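Local coordinates for protein flavodoxin-like domain (Synechococcus elongatus PCC 6301, PDB 3HLY) that probably binds flavin mononucleotide and takes part in electron transfer, at residues A[5-8]-A[14-17]. Residues are numbered along the deposited sequence; the frame is centred on the assembly and turned at random.
Sequences IGYL and SDRL
Tyr7 packs by van der Waals contact on Ser14 and Asp15 where strand 3-7 of the parallel sheet ends and helix 14-27 begins, the first strand-to-helix junction of the beta-alpha-beta unit completed by strand 32-36. A chi1 of 56° sets Tyr7 CG between the backbone N and carbonyl carbon and lays the CD2/CE2 side of the ring along the helix start. Ser14 CB approaches obliquely, 4.0 Å from Tyr7 CD2. Asp15 OD1 comes in at the ring edge, near its plane, 3.4 Å from Tyr7 CE2, with the carboxylate turned 84° to the ring. Asp15 OD2 accepts a hydrogen bond from the backbone N of Asp10. Ser14 CB also lies 3.4 Å from Leu8 O. Ser14 OG is hydrogen-bonded to Tyr11 O and, at 2.8 Å, to a water oxygen. That water accepts a long bond from Leu8 N at 3.3 Å, bridging strand end and helix start. With only an alanine at Tyr7, the contacts on Asp15 OD1 and Ser14 CB would probably be lost, opening a gap at the junction. As in flavodoxins, the intervening loop probably holds the FMN phosphate; carbon-to-carbon and carbon-to-oxygen contacts plus one water join its ends, while Ser14 and Asp15 tie the helix start to the loop itself.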
loop_
_atom_site.group_PDB
_atom_site.type_symbol
_atom_site.label_atom_id
_atom_site.label_comp_id
_atom_site.label_asym_id
_atom_site.label_seq_id
_atom_site.Cartn_x
_atom_site.Cartn_y
_atom_site.Cartn_z
ATOM N N ILE A 5 -0.770 3.958 4.015
ATOM C CA ILE A 5 -1.155 3.678 2.641
ATOM C C ILE A 5 -0.417 4.671 1.751
ATOM O O ILE A 5 -0.591 5.889 1.870
ATOM C CB ILE A 5 -2.671 3.815 2.435
ATOM C CG1 ILE A 5 -3.395 2.806 3.335
ATOM C CG2 ILE A 5 -3.029 3.555 0.977
ATOM C CD1 ILE A 5 -4.902 2.786 3.158
ATOM N N GLY A 6 0.445 4.144 0.889
ATOM C CA GLY A 6 1.205 4.987 -0.014
ATOM C C GLY A 6 0.820 4.729 -1.458
ATOM O O GLY A 6 0.595 3.582 -1.854
ATOM N N TYR A 7 0.729 5.794 -2.248
ATOM C CA TYR A 7 0.370 5.670 -3.661
ATOM C C TYR A 7 0.757 6.934 -4.405
ATOM O O TYR A 7 1.277 7.872 -3.813
ATOM C CB TYR A 7 -1.137 5.441 -3.824
ATOM C CG TYR A 7 -1.983 6.510 -3.177
ATOM C CD1 TYR A 7 -2.114 6.573 -1.790
ATOM C CD2 TYR A 7 -2.623 7.487 -3.945
ATOM C CE1 TYR A 7 -2.852 7.578 -1.182
ATOM C CE2 TYR A 7 -3.368 8.507 -3.340
ATOM C CZ TYR A 7 -3.476 8.541 -1.956
ATOM O OH TYR A 7 -4.206 9.528 -1.334
ATOM N N LEU A 8 0.501 6.955 -5.710
ATOM C CA LEU A 8 0.805 8.136 -6.508
ATOM C C LEU A 8 -0.480 8.877 -6.832
ATOM O O LEU A 8 -1.441 8.292 -7.329
ATOM C CB LEU A 8 1.512 7.764 -7.819
ATOM C CG LEU A 8 2.997 7.409 -7.776
ATOM C CD1 LEU A 8 3.176 6.048 -7.133
ATOM C CD2 LEU A 8 3.553 7.389 -9.196
ATOM N N SER A 14 -5.182 4.709 -8.543
ATOM C CA SER A 14 -4.587 4.717 -7.209
ATOM C C SER A 14 -5.422 5.441 -6.152
ATOM O O SER A 14 -5.660 4.892 -5.077
ATOM C CB SER A 14 -3.187 5.333 -7.249
ATOM O OG SER A 14 -2.265 4.442 -7.836
ATOM N N ASP A 15 -5.851 6.671 -6.438
ATOM C CA ASP A 15 -6.661 7.418 -5.470
ATOM C C ASP A 15 -7.857 6.582 -5.005
ATOM O O ASP A 15 -8.104 6.412 -3.807
ATOM C CB ASP A 15 -7.226 8.707 -6.083
ATOM C CG ASP A 15 -6.154 9.713 -6.447
ATOM O OD1 ASP A 15 -5.414 10.173 -5.546
ATOM O OD2 ASP A 15 -6.061 10.053 -7.647
ATOM N N ARG A 16 -8.580 6.063 -5.989
ATOM C CA ARG A 16 -9.799 5.300 -5.778
ATOM C C ARG A 16 -9.638 3.914 -5.156
ATOM O O ARG A 16 -10.439 3.505 -4.325
ATOM C CB ARG A 16 -10.525 5.195 -7.113
ATOM C CG ARG A 16 -12.012 5.239 -7.010
ATOM C CD ARG A 16 -12.584 5.785 -8.298
ATOM N NE ARG A 16 -12.172 7.162 -8.553
ATOM C CZ ARG A 16 -12.515 7.847 -9.640
ATOM N NH1 ARG A 16 -13.269 7.281 -10.575
ATOM N NH2 ARG A 16 -12.116 9.104 -9.787
ATOM N N LEU A 17 -8.622 3.180 -5.568
ATOM C CA LEU A 17 -8.407 1.866 -4.983
ATOM C C LEU A 17 -7.885 2.087 -3.561
ATOM O O LEU A 17 -8.341 1.450 -2.616
ATOM C CB LEU A 17 -7.384 1.096 -5.800
ATOM C CG LEU A 17 -7.755 0.867 -7.265
ATOM C CD1 LEU A 17 -6.498 0.683 -8.100
ATOM C CD2 LEU A 17 -8.654 -0.324 -7.358
HETATM O O HOH W 1 0.462 4.041 -7.178
#